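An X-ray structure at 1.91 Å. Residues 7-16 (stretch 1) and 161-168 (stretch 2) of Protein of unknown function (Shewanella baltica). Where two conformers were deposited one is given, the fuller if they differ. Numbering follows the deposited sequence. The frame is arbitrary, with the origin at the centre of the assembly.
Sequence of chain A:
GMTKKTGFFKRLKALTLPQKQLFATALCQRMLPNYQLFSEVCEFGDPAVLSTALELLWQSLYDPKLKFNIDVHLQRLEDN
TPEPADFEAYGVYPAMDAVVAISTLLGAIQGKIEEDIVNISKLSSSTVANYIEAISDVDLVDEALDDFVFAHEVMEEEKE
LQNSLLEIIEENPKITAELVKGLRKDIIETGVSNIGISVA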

# COMPACT_ATOMS: atom_id res chain seq x y z
N GLY A 7 13.93 -2.12 23.00
CA GLY A 7 13.91 -2.14 21.55
C GLY A 7 13.20 -3.37 21.03
O GLY A 7 13.17 -4.41 21.67
N PHE A 8 12.63 -3.23 19.84
CA PHE A 8 11.96 -4.33 19.18
C PHE A 8 12.83 -5.59 19.13
O PHE A 8 12.34 -6.68 19.48
CB PHE A 8 11.56 -3.89 17.78
CG PHE A 8 10.90 -4.97 16.99
CD1 PHE A 8 9.55 -5.21 17.13
CD2 PHE A 8 11.63 -5.73 16.11
CE1 PHE A 8 8.93 -6.22 16.40
CE2 PHE A 8 11.04 -6.75 15.39
CZ PHE A 8 9.69 -6.99 15.52
N PHE A 9 14.09 -5.48 18.73
CA PHE A 9 14.89 -6.70 18.57
C PHE A 9 15.37 -7.26 19.87
O PHE A 9 15.56 -8.47 19.96
CB PHE A 9 16.08 -6.54 17.61
CG PHE A 9 15.68 -6.58 16.17
CD1 PHE A 9 15.34 -7.79 15.57
CD2 PHE A 9 15.59 -5.40 15.43
CE1 PHE A 9 14.96 -7.84 14.23
CE2 PHE A 9 15.21 -5.43 14.09
CZ PHE A 9 14.87 -6.66 13.49
N LYS A 10 15.59 -6.41 20.87
CA LYS A 10 15.94 -6.96 22.18
C LYS A 10 14.75 -7.81 22.69
O LYS A 10 14.95 -8.83 23.35
CB LYS A 10 16.38 -5.86 23.17
N ARG A 11 13.52 -7.39 22.36
CA ARG A 11 12.29 -8.02 22.86
C ARG A 11 12.04 -9.31 22.10
O ARG A 11 11.68 -10.37 22.66
CB ARG A 11 11.09 -7.09 22.65
CG ARG A 11 10.96 -5.92 23.62
CD ARG A 11 9.54 -5.38 23.63
NE ARG A 11 9.25 -4.59 22.45
CZ ARG A 11 8.09 -4.53 21.79
NH1 ARG A 11 7.05 -5.27 22.13
NH2 ARG A 11 7.97 -3.75 20.73
N LEU A 12 12.31 -9.25 20.81
CA LEU A 12 12.19 -10.42 19.96
C LEU A 12 13.19 -11.49 20.39
O LEU A 12 12.85 -12.68 20.52
CB LEU A 12 12.40 -9.98 18.50
CG LEU A 12 12.06 -10.90 17.37
CD1 LEU A 12 10.64 -11.44 17.52
CD2 LEU A 12 12.23 -10.14 16.07
N LYS A 13 14.41 -11.07 20.67
CA LYS A 13 15.45 -12.01 21.09
C LYS A 13 15.16 -12.62 22.48
O LYS A 13 15.54 -13.76 22.77
CB LYS A 13 16.82 -11.34 21.08
CG LYS A 13 17.33 -11.01 19.67
CD LYS A 13 18.53 -10.06 19.71
CE LYS A 13 18.99 -9.68 18.29
NZ LYS A 13 20.32 -8.96 18.30
N ALA A 14 14.49 -11.84 23.32
CA ALA A 14 14.09 -12.29 24.66
C ALA A 14 12.96 -13.33 24.65
O ALA A 14 12.74 -14.00 25.64
CB ALA A 14 13.72 -11.09 25.52
N LEU A 15 12.29 -13.52 23.53
CA LEU A 15 11.32 -14.61 23.43
C LEU A 15 11.93 -16.00 23.63
O LEU A 15 13.11 -16.23 23.33
CB LEU A 15 10.65 -14.56 22.07
CG LEU A 15 9.79 -13.31 21.82
CD1 LEU A 15 9.13 -13.44 20.46
CD2 LEU A 15 8.74 -13.07 22.95
N THR A 16 11.12 -16.92 24.14
CA THR A 16 11.51 -18.34 24.17
C THR A 16 11.47 -18.88 22.74
O THR A 16 10.88 -18.25 21.83
CB THR A 16 10.56 -19.17 24.99
OG1 THR A 16 9.29 -19.17 24.33
CG2 THR A 16 10.42 -18.60 26.39
N LEU A 161 2.09 -4.20 12.34
CA LEU A 161 1.76 -5.61 12.45
C LEU A 161 2.85 -6.40 13.20
O LEU A 161 2.54 -7.16 14.10
CB LEU A 161 1.48 -6.19 11.05
CG LEU A 161 1.06 -7.66 10.84
CD1 LEU A 161 2.22 -8.66 11.07
CD2 LEU A 161 -0.15 -8.01 11.67
N GLN A 162 4.12 -6.20 12.87
CA GLN A 162 5.18 -6.92 13.61
C GLN A 162 5.19 -6.56 15.11
O GLN A 162 5.41 -7.42 15.94
CB GLN A 162 6.57 -6.66 13.01
CG GLN A 162 6.81 -7.32 11.66
CD GLN A 162 8.25 -7.69 11.46
OE1 GLN A 162 8.94 -8.06 12.41
NE2 GLN A 162 8.72 -7.58 10.19
N ASN A 163 4.94 -5.29 15.45
CA ASN A 163 4.86 -4.91 16.86
C ASN A 163 3.68 -5.52 17.60
O ASN A 163 3.82 -5.99 18.73
CB ASN A 163 4.88 -3.38 17.02
CG ASN A 163 6.29 -2.86 17.09
OD1 ASN A 163 6.87 -2.83 18.17
ND2 ASN A 163 6.87 -2.52 15.94
N SER A 164 2.53 -5.44 16.97
CA SER A 164 1.30 -6.00 17.54
C SER A 164 1.40 -7.51 17.72
O SER A 164 0.95 -8.05 18.72
CB SER A 164 0.13 -5.67 16.64
OG SER A 164 -0.23 -4.31 16.79
N LEU A 165 1.97 -8.18 16.75
CA LEU A 165 2.23 -9.61 16.85
C LEU A 165 3.18 -9.91 18.01
O LEU A 165 2.99 -10.87 18.77
CB LEU A 165 2.85 -10.11 15.54
CG LEU A 165 3.15 -11.59 15.38
CD1 LEU A 165 1.86 -12.46 15.52
CD2 LEU A 165 3.85 -11.80 14.01
N LEU A 166 4.23 -9.11 18.16
CA LEU A 166 5.19 -9.34 19.24
C LEU A 166 4.54 -9.15 20.61
O LEU A 166 4.77 -9.96 21.54
CB LEU A 166 6.40 -8.42 19.11
CG LEU A 166 7.50 -8.48 20.17
CD1 LEU A 166 8.02 -9.89 20.34
CD2 LEU A 166 8.64 -7.52 19.81
N GLU A 167 3.74 -8.09 20.73
CA GLU A 167 3.05 -7.78 21.97
C GLU A 167 2.11 -8.86 22.43
O GLU A 167 2.03 -9.10 23.62
CB GLU A 167 2.23 -6.49 21.82
CG GLU A 167 3.07 -5.25 21.76
CD GLU A 167 2.25 -4.03 21.39
OE1 GLU A 167 1.00 -4.14 21.38
OE2 GLU A 167 2.85 -2.98 21.10
N ILE A 168 1.34 -9.45 21.53
CA ILE A 168 0.42 -10.48 21.96
C ILE A 168 1.18 -11.75 22.38
O ILE A 168 0.83 -12.38 23.40
CB ILE A 168 -0.76 -10.72 20.96
CG1 ILE A 168 -1.76 -11.71 21.55
CG2 ILE A 168 -0.29 -11.10 19.56
CD1 ILE A 168 -3.23 -11.47 21.11

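Most of the contact is helix against helix; Leu15, in the loop after helix 8-14, adds to it. Helix 8-14 lies beside helix 161-168, which extends beyond the stretch in both directions. Their N-to-C directions differ by 39°, so the two run roughly the same way. The axes come no closer than 10.9 Å. Side chains therefore fill the gap, and no backbone hydrogen bond crosses it. The nearest backbone pairs are Phe8 CA with Asn163 CA at 7.5 Å and Leu12 CA with Leu166 CA at 7.1 Å. Phe8 and Leu12 are one helical turn apart and are linked by the bond from Leu12 N to Phe8 O, 2.9 Å. Leu166 N bonds to Gln162 O in the same way at 3.0 Å. Such bonds run within each helix, and the contact between the stretches is made by side chains.

The apolar part centres on Leu166. Its CA-to-CB bond points toward stretch 1, and it gives up 120 Å² to the contact, more than any other residue. Leu166 CD2 sits 3.7 Å from Phe8 CD1. Leu166 CD1 lies 3.7 Å from Leu15 CD1 and 4.1 Å from Leu12 CD1. These are van der Waals distances, and the packing keeps the leucine methyl groups away from water. Phe8 starts sideways, but with chi1 in the t well its ring reaches nearer to stretch 2.

One hydrogen bond joins the stretches. Arg11 NH2 donates to Asn163 OD1 at 2.9 Å. The distance is short, but the N-H...O angle is 124°, so the bond is weak. The acceptor lies near the guanidinium plane, where the N-H groups point. The charged donor and the partly negative amide oxygen also attract each other. No salt bridge crosses this contact.

The Arg11 guanidinium packs as well as bonds. Leu166 CD2 lies over one face, 3.6 Å from Arg11 NH1. Such a face is flat and poor in hydrogen-bonding capacity, so it can accept a methyl group. At the edge, Arg11 NH1 is 4.0 Å from Glu167 CG, a contact with the aliphatic part of the glutamate.

Polar atoms also meet the Phe8 ring. Asn163 OD1 lies at the ring edge, 3.7 Å from Phe8 CD1. Ring C-H groups carry a slight positive charge there, which suits an oxygen. The same oxygen thus touches both Phe8 and Arg11. Gln162 OE1 approaches Phe8 CZ to 3.4 Å, obliquely. It is hydrogen-bonded elsewhere in the structure, so its contact with the ring leaves no unmet polar need.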